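Local coordinates for pilin (Streptococcus pyogenes serotype M1, PDB 3GLE), which builds the shaft of the streptococcal pilus as its major, covalently linked subunit, needed for adhesion to host cells, aggregation and biofilm formation, at residues Q123-W128 against A137-G142; F181-K186 against V239-T244; N36-F41 against M65-Y70. The protein carries 2 engineered substitutions. All coordinates share one frame; numbering follows the deposited sequence.

Contact 1: residues Q123-W128 against A137-G142; sequences QVHVLW and ATYIVG
H125 and Y139 lay their rings over one another on one face of an antiparallel strand pair within a larger sheet. The stack is offset, with planes only 15° apart and centroids 4.3 Å from each other. Y139 CE2 sits over the centre of the imidazole, 3.5 Å from H125 CG, while H125 CB comes down over the middle of the phenol ring in a CH-pi contact. The tyrosine ring is brought there by chi1 of 61°, which holds CG between the backbone N and the carbonyl carbon and folds the ring back across the neighbouring strand. On the same face, H125 NE2 donates to Q123 OE1 at 3.2 Å, a bent bond that reaches the oxygen from above its amide plane and can restrain the rotation of the imidazole. The other end of that amide, Q123 NE2, is bonded to Y99 OH. V141 CG2 completes this cluster, 4.0 Å from H125 NE2. The opposite face is buried and aliphatic: V124 splits its branches, CG1 reaching A137 CB at 3.8 Å and CG2 meeting I140 CG2 at 4.1 Å. Along the backbone, Q123 and V141 form a hydrogen-bonded pair through both of their amides. At H125 the ladder changes: its N still donates to Y139 O at 2.9 Å, but its carbonyl O takes a firm bond from T138 N and only a weak return bond from Y139 N. T138 and Y139 thus both oppose H125, a one-residue slip before V126 pairs with A137: the classic beta bulge, here in a beta hairpin.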
ATOM      1  N   GLN A 123     -22.389  18.575   9.095  1.00 16.88           N
ATOM      2  CA  GLN A 123     -23.235  19.648   9.595  1.00 17.17           C
ATOM      3  C   GLN A 123     -22.486  20.455  10.650  1.00 17.00           C
ATOM      4  O   GLN A 123     -22.112  19.913  11.703  1.00 17.53           O
ATOM      5  CB  GLN A 123     -24.479  19.103  10.296  1.00 17.43           C
ATOM      6  CG  GLN A 123     -25.438  18.212   9.529  1.00 18.90           C
ATOM      7  CD  GLN A 123     -26.673  17.927  10.384  1.00 22.62           C
ATOM      8  OE1 GLN A 123     -26.560  17.499  11.540  1.00 22.54           O
ATOM      9  NE2 GLN A 123     -27.850  18.224   9.845  1.00 22.13           N
ATOM     10  N   VAL A 124     -22.298  21.743  10.402  1.00 15.68           N
ATOM     11  CA  VAL A 124     -21.726  22.601  11.412  1.00 14.89           C
ATOM     12  C   VAL A 124     -22.883  23.380  11.999  1.00 14.52           C
ATOM     13  O   VAL A 124     -23.569  24.163  11.298  1.00 13.91           O
ATOM     14  CB  VAL A 124     -20.623  23.525  10.850  1.00 14.93           C
ATOM     15  CG1 VAL A 124     -20.023  24.407  11.953  1.00 14.19           C
ATOM     16  CG2 VAL A 124     -19.520  22.690  10.214  1.00 16.03           C
ATOM     17  N   HIS A 125     -23.108  23.129  13.277  1.00 13.47           N
ATOM     18  CA  HIS A 125     -24.174  23.760  14.016  1.00 13.97           C
ATOM     19  C   HIS A 125     -23.668  25.075  14.643  1.00 13.86           C
ATOM     20  O   HIS A 125     -22.838  25.059  15.562  1.00 13.02           O
ATOM     21  CB  HIS A 125     -24.677  22.828  15.102  1.00 14.37           C
ATOM     22  CG  HIS A 125     -25.357  21.607  14.584  1.00 13.58           C
ATOM     23  ND1 HIS A 125     -26.711  21.401  14.729  1.00 13.48           N
ATOM     24  CD2 HIS A 125     -24.868  20.509  13.962  1.00 12.41           C
ATOM     25  CE1 HIS A 125     -27.031  20.234  14.201  1.00 12.35           C
ATOM     26  NE2 HIS A 125     -25.930  19.673  13.733  1.00 12.86           N
ATOM     27  N   VAL A 126     -24.160  26.190  14.107  1.00 13.18           N
ATOM     28  CA  VAL A 126     -23.668  27.512  14.435  1.00 13.77           C
ATOM     29  C   VAL A 126     -24.746  28.196  15.263  1.00 14.55           C
ATOM     30  O   VAL A 126     -25.870  28.391  14.797  1.00 14.65           O
ATOM     31  CB  VAL A 126     -23.344  28.340  13.157  1.00 13.79           C
ATOM     32  CG1 VAL A 126     -22.928  29.755  13.524  1.00 13.36           C
ATOM     33  CG2 VAL A 126     -22.249  27.684  12.326  1.00 11.37           C
ATOM     34  N   LEU A 127     -24.410  28.482  16.517  1.00 15.19           N
ATOM     35  CA  LEU A 127     -25.355  29.023  17.476  1.00 15.81           C
ATOM     36  C   LEU A 127     -24.847  30.368  17.933  1.00 16.44           C
ATOM     37  O   LEU A 127     -23.630  30.602  17.984  1.00 15.68           O
ATOM     38  CB  LEU A 127     -25.517  28.100  18.710  1.00 15.54           C
ATOM     39  CG  LEU A 127     -25.649  26.565  18.647  1.00 17.38           C
ATOM     40  CD1 LEU A 127     -26.443  25.995  19.861  1.00 17.97           C
ATOM     41  CD2 LEU A 127     -26.205  26.013  17.350  1.00 18.51           C
ATOM     42  N   TRP A 128     -25.788  31.249  18.273  1.00 17.79           N
ATOM     43  CA  TRP A 128     -25.454  32.500  18.927  1.00 18.72           C
ATOM     44  C   TRP A 128     -24.761  32.203  20.239  1.00 19.64           C
ATOM     45  O   TRP A 128     -25.203  31.369  21.021  1.00 18.97           O
ATOM     46  CB  TRP A 128     -26.689  33.354  19.191  1.00 18.83           C
ATOM     47  CG  TRP A 128     -26.343  34.650  19.863  1.00 18.65           C
ATOM     48  CD1 TRP A 128     -26.300  34.888  21.205  1.00 19.14           C
ATOM     49  CD2 TRP A 128     -25.963  35.879  19.224  1.00 19.25           C
ATOM     50  NE1 TRP A 128     -25.947  36.201  21.449  1.00 19.93           N
ATOM     51  CE2 TRP A 128     -25.733  36.830  20.247  1.00 20.11           C
ATOM     52  CE3 TRP A 128     -25.799  36.269  17.892  1.00 19.88           C
ATOM     53  CZ2 TRP A 128     -25.346  38.151  19.973  1.00 20.54           C
ATOM     54  CZ3 TRP A 128     -25.423  37.585  17.618  1.00 20.21           C
ATOM     55  CH2 TRP A 128     -25.202  38.509  18.653  1.00 21.09           C
ATOM     56  N   ALA A 137     -19.527  28.445  15.375  1.00 16.67           N
ATOM     57  CA  ALA A 137     -19.439  26.988  15.244  1.00 16.57           C
ATOM     58  C   ALA A 137     -19.389  26.319  16.621  1.00 17.05           C
ATOM     59  O   ALA A 137     -18.448  26.518  17.375  1.00 16.84           O
ATOM     60  CB  ALA A 137     -18.177  26.611  14.424  1.00 16.74           C
ATOM     61  N   THR A 138     -20.408  25.537  16.964  1.00 17.28           N
ATOM     62  CA  THR A 138     -20.544  25.093  18.353  1.00 17.62           C
ATOM     63  C   THR A 138     -20.405  23.598  18.476  1.00 18.27           C
ATOM     64  O   THR A 138     -19.755  23.087  19.406  1.00 18.35           O
ATOM     65  CB  THR A 138     -21.865  25.559  18.982  1.00 16.99           C
ATOM     66  OG1 THR A 138     -21.905  26.986  18.954  1.00 16.49           O
ATOM     67  CG2 THR A 138     -21.992  25.065  20.428  1.00 16.67           C
ATOM     68  N   TYR A 139     -21.047  22.898  17.552  1.00 19.38           N
ATOM     69  CA  TYR A 139     -20.762  21.500  17.366  1.00 20.57           C
ATOM     70  C   TYR A 139     -20.835  21.014  15.938  1.00 20.69           C
ATOM     71  O   TYR A 139     -21.441  21.659  15.065  1.00 20.16           O
ATOM     72  CB  TYR A 139     -21.526  20.609  18.342  1.00 22.14           C
ATOM     73  CG  TYR A 139     -23.018  20.639  18.295  1.00 25.93           C
ATOM     74  CD1 TYR A 139     -23.733  21.560  19.055  1.00 30.43           C
ATOM     75  CD2 TYR A 139     -23.719  19.690  17.552  1.00 30.18           C
ATOM     76  CE1 TYR A 139     -25.132  21.563  19.050  1.00 34.98           C
ATOM     77  CE2 TYR A 139     -25.113  19.677  17.529  1.00 34.10           C
ATOM     78  CZ  TYR A 139     -25.814  20.617  18.276  1.00 35.43           C
ATOM     79  OH  TYR A 139     -27.194  20.607  18.254  1.00 38.47           O
ATOM     80  N   ILE A 140     -20.184  19.878  15.703  1.00 20.37           N
ATOM     81  CA  ILE A 140     -20.001  19.368  14.363  1.00 21.18           C
ATOM     82  C   ILE A 140     -20.332  17.879  14.309  1.00 21.48           C
ATOM     83  O   ILE A 140     -19.874  17.091  15.151  1.00 21.38           O
ATOM     84  CB  ILE A 140     -18.589  19.637  13.846  1.00 21.00           C
ATOM     85  CG1 ILE A 140     -18.198  21.104  14.054  1.00 20.54           C
ATOM     86  CG2 ILE A 140     -18.496  19.315  12.370  1.00 21.19           C
ATOM     87  CD1 ILE A 140     -16.682  21.336  14.028  1.00 23.18           C
ATOM     88  N   VAL A 141     -21.161  17.531  13.325  1.00 21.33           N
ATOM     89  CA  VAL A 141     -21.683  16.182  13.135  1.00 21.52           C
ATOM     90  C   VAL A 141     -21.444  15.761  11.687  1.00 21.32           C
ATOM     91  O   VAL A 141     -21.739  16.522  10.745  1.00 21.72           O
ATOM     92  CB  VAL A 141     -23.206  16.144  13.399  1.00 21.23           C
ATOM     93  CG1 VAL A 141     -23.745  14.746  13.274  1.00 22.73           C
ATOM     94  CG2 VAL A 141     -23.528  16.673  14.765  1.00 23.25           C
ATOM     95  N   GLY A 142     -20.905  14.558  11.512  1.00 20.93           N
ATOM     96  CA  GLY A 142     -20.668  13.986  10.185  1.00 20.28           C
ATOM     97  C   GLY A 142     -21.356  12.639   9.994  1.00 20.40           C
ATOM     98  O   GLY A 142     -21.515  11.861  10.952  1.00 19.14           O
TER

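Contact 2: residues F181-K186 against V239-T244; sequences FGLTLK and VDYVVT
Five backbone hydrogen bonds join G182, T184 and K186 to T244, V242 and D240. G182 and T244 exchange two, the shorter running 2.8 Å from G182 N to T244 O; T184 and V242 exchange two more, and K186 N closes the ladder on D240 O at 2.9 Å. Beyond that last bond a water takes over, donating to K186 O and accepting from D240 N, each at 2.8 Å, which extends the polar bridge past the direct pairing. Between the bonded pairs, CA-H groups lean on the same carbonyls, as where V243 CA lies 3.4 Å from G182 O. L183, L185, Y241 and V243 share the buried face. L185 CD2 packs on Y241 CB at 3.7 Å, and L183 CD1 lies 4.1 Å from V243 CG2 as the two side chains slant across each other. A chi1 of 63° turns the Y241 ring inward, leading it away from strand 179-185 into the interior. V239 CG1 covers the end of the ladder beside L185 CB. The strands, antiparallel at 176°, are the central pair of a four-stranded sheet, flanked by 220-224 and 277-278. Their apolar face packs against strands 151-169, 229-236 and 284-291 of the facing sheet, where F181 meets F288 edge-to-face close to E245, the residue that promotes the internal isopeptide bond between K166 and N290.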
ATOM      1  N   PHE A 181      22.137 -17.862  -7.137  1.00 21.27           N
ATOM      2  CA  PHE A 181      21.195 -16.904  -7.717  1.00 21.23           C
ATOM      3  C   PHE A 181      21.434 -15.545  -7.076  1.00 21.15           C
ATOM      4  O   PHE A 181      22.001 -15.443  -5.992  1.00 20.90           O
ATOM      5  CB  PHE A 181      19.746 -17.271  -7.393  1.00 21.04           C
ATOM      6  CG  PHE A 181      19.267 -18.560  -7.995  1.00 21.90           C
ATOM      7  CD1 PHE A 181      19.467 -19.766  -7.331  1.00 22.74           C
ATOM      8  CD2 PHE A 181      18.563 -18.563  -9.197  1.00 20.73           C
ATOM      9  CE1 PHE A 181      19.024 -20.954  -7.879  1.00 21.51           C
ATOM     10  CE2 PHE A 181      18.101 -19.741  -9.749  1.00 20.71           C
ATOM     11  CZ  PHE A 181      18.332 -20.939  -9.095  1.00 20.82           C
ATOM     12  N   GLY A 182      20.943 -14.507  -7.734  1.00 21.19           N
ATOM     13  CA  GLY A 182      20.871 -13.193  -7.136  1.00 21.50           C
ATOM     14  C   GLY A 182      19.498 -12.606  -7.372  1.00 21.47           C
ATOM     15  O   GLY A 182      18.895 -12.838  -8.421  1.00 21.64           O
ATOM     16  N   LEU A 183      19.001 -11.870  -6.387  1.00 21.21           N
ATOM     17  CA  LEU A 183      17.786 -11.068  -6.526  1.00 21.47           C
ATOM     18  C   LEU A 183      18.102  -9.603  -6.230  1.00 20.93           C
ATOM     19  O   LEU A 183      18.741  -9.302  -5.223  1.00 19.95           O
ATOM     20  CB  LEU A 183      16.725 -11.538  -5.530  1.00 22.07           C
ATOM     21  CG  LEU A 183      15.566 -10.565  -5.266  1.00 23.71           C
ATOM     22  CD1 LEU A 183      14.589 -10.572  -6.413  1.00 24.83           C
ATOM     23  CD2 LEU A 183      14.826 -10.919  -3.959  1.00 25.40           C
ATOM     24  N   THR A 184      17.639  -8.700  -7.090  1.00 20.83           N
ATOM     25  CA  THR A 184      17.751  -7.280  -6.816  1.00 21.79           C
ATOM     26  C   THR A 184      16.366  -6.679  -6.861  1.00 22.06           C
ATOM     27  O   THR A 184      15.665  -6.846  -7.834  1.00 22.93           O
ATOM     28  CB  THR A 184      18.629  -6.573  -7.858  1.00 21.89           C
ATOM     29  OG1 THR A 184      19.795  -7.354  -8.089  1.00 22.58           O
ATOM     30  CG2 THR A 184      19.047  -5.158  -7.382  1.00 23.69           C
ATOM     31  N   LEU A 185      15.954  -6.014  -5.797  1.00 22.34           N
ATOM     32  CA  LEU A 185      14.738  -5.225  -5.842  1.00 22.94           C
ATOM     33  C   LEU A 185      15.134  -3.753  -5.999  1.00 22.61           C
ATOM     34  O   LEU A 185      16.086  -3.309  -5.376  1.00 21.95           O
ATOM     35  CB  LEU A 185      13.926  -5.445  -4.577  1.00 23.82           C
ATOM     36  CG  LEU A 185      13.673  -6.902  -4.184  1.00 24.86           C
ATOM     37  CD1 LEU A 185      13.399  -6.969  -2.714  1.00 27.82           C
ATOM     38  CD2 LEU A 185      12.514  -7.484  -4.934  1.00 25.98           C
ATOM     39  N   LYS A 186      14.421  -3.016  -6.850  1.00 22.75           N
ATOM     40  CA  LYS A 186      14.780  -1.626  -7.116  0.50 23.20           C
ATOM     41  C   LYS A 186      13.963  -0.624  -6.308  1.00 22.89           C
ATOM     42  O   LYS A 186      12.760  -0.766  -6.151  1.00 22.83           O
ATOM     43  CB  LYS A 186      14.711  -1.332  -8.616  0.50 23.40           C
ATOM     44  CG  LYS A 186      15.760  -2.107  -9.421  0.50 24.65           C
ATOM     45  CD  LYS A 186      17.178  -1.790  -8.927  0.50 26.82           C
ATOM     46  CE  LYS A 186      18.254  -2.473  -9.769  0.50 27.77           C
ATOM     47  NZ  LYS A 186      19.631  -2.154  -9.275  0.50 27.60           N
ATOM     48  N   VAL A 239       6.956  -2.787  -7.513  1.00 21.43           N
ATOM     49  CA  VAL A 239       8.416  -2.792  -7.377  1.00 21.55           C
ATOM     50  C   VAL A 239       9.085  -3.529  -8.537  1.00 21.43           C
ATOM     51  O   VAL A 239       8.687  -4.652  -8.859  1.00 21.67           O
ATOM     52  CB  VAL A 239       8.856  -3.441  -6.036  1.00 21.16           C
ATOM     53  CG1 VAL A 239      10.387  -3.674  -6.001  1.00 22.42           C
ATOM     54  CG2 VAL A 239       8.452  -2.553  -4.873  1.00 22.35           C
ATOM     55  N   ASP A 240      10.082  -2.903  -9.157  1.00 20.71           N
ATOM     56  CA  ASP A 240      10.858  -3.565 -10.219  1.00 22.37           C
ATOM     57  C   ASP A 240      11.872  -4.527  -9.602  1.00 21.91           C
ATOM     58  O   ASP A 240      12.459  -4.219  -8.555  1.00 21.68           O
ATOM     59  CB  ASP A 240      11.593  -2.543 -11.117  1.00 21.95           C
ATOM     60  CG  ASP A 240      10.632  -1.699 -11.946  1.00 26.30           C
ATOM     61  OD1 ASP A 240       9.450  -2.096 -12.071  1.00 31.06           O
ATOM     62  OD2 ASP A 240      11.035  -0.634 -12.478  1.00 30.48           O
ATOM     63  N   TYR A 241      12.082  -5.685 -10.238  1.00 21.75           N
ATOM     64  CA  TYR A 241      13.117  -6.625  -9.760  1.00 20.88           C
ATOM     65  C   TYR A 241      13.677  -7.462 -10.887  1.00 21.05           C
ATOM     66  O   TYR A 241      13.062  -7.547 -11.973  1.00 20.05           O
ATOM     67  CB  TYR A 241      12.591  -7.528  -8.648  1.00 20.71           C
ATOM     68  CG  TYR A 241      11.451  -8.418  -9.094  1.00 22.50           C
ATOM     69  CD1 TYR A 241      11.696  -9.676  -9.621  1.00 21.33           C
ATOM     70  CD2 TYR A 241      10.118  -7.983  -9.001  1.00 22.68           C
ATOM     71  CE1 TYR A 241      10.657 -10.483 -10.052  1.00 22.76           C
ATOM     72  CE2 TYR A 241       9.073  -8.793  -9.401  1.00 22.61           C
ATOM     73  CZ  TYR A 241       9.347 -10.037  -9.947  1.00 22.66           C
ATOM     74  OH  TYR A 241       8.319 -10.840 -10.369  1.00 23.43           O
ATOM     75  N   VAL A 242      14.854  -8.050 -10.613  1.00 20.53           N
ATOM     76  CA  VAL A 242      15.560  -8.974 -11.489  1.00 20.39           C
ATOM     77  C   VAL A 242      16.023 -10.196 -10.645  1.00 19.84           C
ATOM     78  O   VAL A 242      16.528 -10.040  -9.535  1.00 19.10           O
ATOM     79  CB  VAL A 242      16.795  -8.308 -12.147  1.00 21.01           C
ATOM     80  CG1 VAL A 242      17.493  -9.260 -13.119  1.00 21.08           C
ATOM     81  CG2 VAL A 242      16.400  -7.005 -12.898  1.00 22.80           C
ATOM     82  N   VAL A 243      15.787 -11.402 -11.164  1.00 19.91           N
ATOM     83  CA  VAL A 243      16.335 -12.629 -10.592  1.00 20.05           C
ATOM     84  C   VAL A 243      17.280 -13.257 -11.614  1.00 20.60           C
ATOM     85  O   VAL A 243      16.921 -13.418 -12.759  1.00 20.19           O
ATOM     86  CB  VAL A 243      15.248 -13.659 -10.273  1.00 19.99           C
ATOM     87  CG1 VAL A 243      15.820 -14.743  -9.353  1.00 17.30           C
ATOM     88  CG2 VAL A 243      14.018 -12.999  -9.616  1.00 20.03           C
ATOM     89  N   THR A 244      18.486 -13.605 -11.189  1.00 21.60           N
ATOM     90  CA  THR A 244      19.476 -14.214 -12.083  1.00 22.69           C
ATOM     91  C   THR A 244      20.059 -15.467 -11.460  1.00 22.35           C
ATOM     92  O   THR A 244      20.334 -15.491 -10.269  1.00 23.01           O
ATOM     93  CB  THR A 244      20.609 -13.214 -12.364  1.00 22.69           C
ATOM     94  OG1 THR A 244      20.060 -12.055 -13.008  1.00 25.36           O
ATOM     95  CG2 THR A 244      21.637 -13.807 -13.287  1.00 25.37           C
TER
HETATM   96  O   HOH W   1      11.008  -0.457  -8.278  1.00 23.15           O

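Contact 3: residues N36-F41 against M65-Y70; sequences NTDFTF and MTKVTY
Strands 37-45 and 65-70 pair antiparallel in one wall of the domain that holds the first isopeptide site, and they present F39, F41, V68 and Y70 to its interior. Three hydrogen-bonded pairs, T37 with Y70, F39 with V68 and F41 with T66, supply six backbone bonds, including Y70 N to T37 O at 2.8 Å. On the inner face, the F39 and Y70 rings meet rim to rim, their planes nearly perpendicular at 87°; Y70 CD2 comes to the edge of the phenylalanine, 3.7 Å from its CE2. V68 CG2 touches both phenylalanines, F39 CB at 4.0 Å and F41 CE2 at 4.1 Å. The outer face is polar. D38 and K67 form a salt bridge across the ladder through OD2 and NZ, although its modelled length is doubtful. A chi1 of 61° swings the D38 carboxylate over toward the extended lysine; its OD1 has K106 as a second cationic partner. T40 CG2 packs against the lysine chain, 3.9 Å from K67 CB. K23 makes a cation-pi contact with F39, but its cross-link cannot form in this engineered variant, whose partner position is alanine, A155. Strand 96-105 lies along the other edge of 37-45 and brings E104, assigned to catalysis of isopeptide formation, against F41, while strands 18-27 and 80-86 cover the inner face.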
ATOM      1  N   ASN A  36       5.764   5.425   1.026  1.00 18.03           N
ATOM      2  CA  ASN A  36       5.895   6.855   1.227  1.00 19.23           C
ATOM      3  C   ASN A  36       4.815   7.519   0.365  1.00 18.97           C
ATOM      4  O   ASN A  36       4.920   7.566  -0.866  1.00 19.16           O
ATOM      5  CB  ASN A  36       7.291   7.374   0.788  1.00 19.65           C
ATOM      6  CG  ASN A  36       8.448   6.620   1.444  1.00 22.61           C
ATOM      7  OD1 ASN A  36       8.566   6.563   2.665  1.00 25.93           O
ATOM      8  ND2 ASN A  36       9.326   6.051   0.615  1.00 26.01           N
ATOM      9  N   THR A  37       3.762   8.010   1.001  1.00 19.10           N
ATOM     10  CA  THR A  37       2.653   8.613   0.239  1.00 18.86           C
ATOM     11  C   THR A  37       1.797   9.496   1.110  1.00 18.92           C
ATOM     12  O   THR A  37       1.829   9.379   2.334  1.00 19.14           O
ATOM     13  CB  THR A  37       1.767   7.530  -0.465  1.00 18.78           C
ATOM     14  OG1 THR A  37       0.876   8.176  -1.374  1.00 20.30           O
ATOM     15  CG2 THR A  37       0.961   6.655   0.549  1.00 17.17           C
ATOM     16  N   ASP A  38       1.002  10.358   0.488  1.00 19.29           N
ATOM     17  CA  ASP A  38       0.033  11.111   1.264  1.00 20.72           C
ATOM     18  C   ASP A  38      -1.432  10.806   0.922  1.00 20.55           C
ATOM     19  O   ASP A  38      -1.741  10.210  -0.111  1.00 21.33           O
ATOM     20  CB  ASP A  38       0.336  12.606   1.201  1.00 20.26           C
ATOM     21  CG  ASP A  38       0.288  13.165  -0.215  1.00 24.63           C
ATOM     22  OD1 ASP A  38      -0.257  12.473  -1.122  1.00 27.94           O
ATOM     23  OD2 ASP A  38       0.796  14.310  -0.417  1.00 23.98           O
ATOM     24  N   PHE A  39      -2.329  11.224   1.795  1.00 20.48           N
ATOM     25  CA  PHE A  39      -3.743  11.244   1.467  1.00 20.78           C
ATOM     26  C   PHE A  39      -4.253  12.639   1.760  1.00 20.91           C
ATOM     27  O   PHE A  39      -3.910  13.233   2.804  1.00 21.09           O
ATOM     28  CB  PHE A  39      -4.501  10.191   2.273  1.00 20.94           C
ATOM     29  CG  PHE A  39      -4.065   8.781   1.981  1.00 22.09           C
ATOM     30  CD1 PHE A  39      -4.658   8.054   0.939  1.00 25.01           C
ATOM     31  CD2 PHE A  39      -3.060   8.179   2.736  1.00 22.49           C
ATOM     32  CE1 PHE A  39      -4.268   6.731   0.677  1.00 23.44           C
ATOM     33  CE2 PHE A  39      -2.637   6.884   2.470  1.00 22.88           C
ATOM     34  CZ  PHE A  39      -3.251   6.148   1.445  1.00 25.80           C
ATOM     35  N   THR A  40      -5.034  13.184   0.832  1.00 20.27           N
ATOM     36  CA  THR A  40      -5.567  14.538   0.989  1.00 20.41           C
ATOM     37  C   THR A  40      -7.083  14.509   1.188  1.00 20.35           C
ATOM     38  O   THR A  40      -7.781  13.722   0.553  1.00 21.97           O
ATOM     39  CB  THR A  40      -5.163  15.474  -0.213  1.00 20.69           C
ATOM     40  OG1 THR A  40      -5.613  14.914  -1.448  1.00 23.20           O
ATOM     41  CG2 THR A  40      -3.670  15.589  -0.320  1.00 20.19           C
ATOM     42  N   PHE A  41      -7.591  15.349   2.083  1.00 19.46           N
ATOM     43  CA  PHE A  41      -9.023  15.450   2.323  1.00 19.20           C
ATOM     44  C   PHE A  41      -9.488  16.856   2.040  1.00 19.41           C
ATOM     45  O   PHE A  41      -8.849  17.817   2.447  1.00 19.36           O
ATOM     46  CB  PHE A  41      -9.363  15.022   3.757  1.00 19.01           C
ATOM     47  CG  PHE A  41      -8.725  13.724   4.129  1.00 19.09           C
ATOM     48  CD1 PHE A  41      -9.144  12.548   3.529  1.00 17.45           C
ATOM     49  CD2 PHE A  41      -7.651  13.690   4.992  1.00 19.79           C
ATOM     50  CE1 PHE A  41      -8.544  11.357   3.835  1.00 17.02           C
ATOM     51  CE2 PHE A  41      -7.035  12.492   5.296  1.00 20.97           C
ATOM     52  CZ  PHE A  41      -7.479  11.327   4.705  1.00 17.78           C
ATOM     53  N   MET A  65      -8.187  22.078   2.431  1.00 22.69           N
ATOM     54  CA  MET A  65      -7.526  20.772   2.317  1.00 23.23           C
ATOM     55  C   MET A  65      -6.713  20.497   3.571  1.00 22.23           C
ATOM     56  O   MET A  65      -6.089  21.405   4.136  1.00 21.80           O
ATOM     57  CB  MET A  65      -6.555  20.705   1.121  1.00 23.74           C
ATOM     58  CG  MET A  65      -7.163  21.141  -0.215  1.00 27.57           C
ATOM     59  SD  MET A  65      -8.320  19.939  -0.907  1.00 33.70           S
ATOM     60  CE  MET A  65      -7.193  18.843  -1.803  1.00 31.86           C
ATOM     61  N   THR A  66      -6.704  19.239   3.994  1.00 21.01           N
ATOM     62  CA  THR A  66      -5.767  18.811   5.012  1.00 20.79           C
ATOM     63  C   THR A  66      -5.286  17.401   4.681  1.00 21.20           C
ATOM     64  O   THR A  66      -5.978  16.645   3.973  1.00 21.51           O
ATOM     65  CB  THR A  66      -6.384  18.930   6.436  1.00 20.67           C
ATOM     66  OG1 THR A  66      -5.348  18.841   7.422  1.00 22.16           O
ATOM     67  CG2 THR A  66      -7.419  17.838   6.690  1.00 20.88           C
ATOM     68  N   LYS A  67      -4.115  17.018   5.174  1.00 20.66           N
ATOM     69  CA  LYS A  67      -3.585  15.743   4.738  1.00 20.51           C
ATOM     70  C   LYS A  67      -2.786  14.999   5.770  1.00 19.29           C
ATOM     71  O   LYS A  67      -2.331  15.582   6.756  1.00 19.26           O
ATOM     72  CB  LYS A  67      -2.779  15.926   3.445  1.00 21.52           C
ATOM     73  CG  LYS A  67      -1.369  16.382   3.621  1.00 24.68           C
ATOM     74  CD  LYS A  67      -0.711  16.564   2.234  1.00 30.13           C
ATOM     75  CE  LYS A  67       0.793  16.333   2.294  1.00 30.15           C
ATOM     76  NZ  LYS A  67       1.407  16.234   0.945  1.00 33.41           N
ATOM     77  N   VAL A  68      -2.642  13.704   5.533  1.00 17.38           N
ATOM     78  CA  VAL A  68      -1.805  12.869   6.347  1.00 17.19           C
ATOM     79  C   VAL A  68      -0.761  12.188   5.438  1.00 17.04           C
ATOM     80  O   VAL A  68      -1.025  11.929   4.261  1.00 16.07           O
ATOM     81  CB  VAL A  68      -2.630  11.778   7.071  1.00 17.55           C
ATOM     82  CG1 VAL A  68      -3.609  12.407   8.067  1.00 16.52           C
ATOM     83  CG2 VAL A  68      -3.364  10.880   6.048  1.00 16.95           C
ATOM     84  N   THR A  69       0.403  11.882   6.003  1.00 16.08           N
ATOM     85  CA  THR A  69       1.504  11.334   5.231  1.00 16.49           C
ATOM     86  C   THR A  69       2.054  10.062   5.874  1.00 16.79           C
ATOM     87  O   THR A  69       2.312  10.024   7.073  1.00 17.10           O
ATOM     88  CB  THR A  69       2.622  12.383   5.105  1.00 15.63           C
ATOM     89  OG1 THR A  69       2.057  13.586   4.550  1.00 15.39           O
ATOM     90  CG2 THR A  69       3.764  11.850   4.223  1.00 15.94           C
ATOM     91  N   TYR A  70       2.192   9.013   5.077  1.00 17.16           N
ATOM     92  CA  TYR A  70       2.837   7.784   5.531  1.00 18.05           C
ATOM     93  C   TYR A  70       4.246   7.729   4.951  1.00 19.01           C
ATOM     94  O   TYR A  70       4.461   8.194   3.826  1.00 18.29           O
ATOM     95  CB  TYR A  70       2.045   6.557   5.083  1.00 17.42           C
ATOM     96  CG  TYR A  70       0.721   6.407   5.793  1.00 18.70           C
ATOM     97  CD1 TYR A  70       0.600   5.578   6.916  1.00 18.25           C
ATOM     98  CD2 TYR A  70      -0.410   7.116   5.366  1.00 18.35           C
ATOM     99  CE1 TYR A  70      -0.640   5.457   7.603  1.00 19.79           C
ATOM    100  CE2 TYR A  70      -1.645   6.996   6.038  1.00 19.07           C
ATOM    101  CZ  TYR A  70      -1.753   6.171   7.158  1.00 19.40           C
ATOM    102  OH  TYR A  70      -2.982   6.047   7.812  1.00 18.51           O
TER

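Overall arrangement
From the N terminus, contact 3 comes first, where strand 65-70 returns to 37-45 and closes a loop of 23 residues. Contact 1 follows as the tight hairpin of 119-129 and 134-143, with eight residues between its segments, and contact 2 closes the longest loop, 52 residues. The three run in series; none nests within or crosses another. Contacts 1 and 3 belong to one mixed sheet, linked through strand 96-105, with centres about 25 Å apart. Contact 2 lies in the second domain, its centre about 55 Å from that of contact 1. The long, interrupted strand 151-169 passes from one domain to the other, joining the two halves of this elongated subunit.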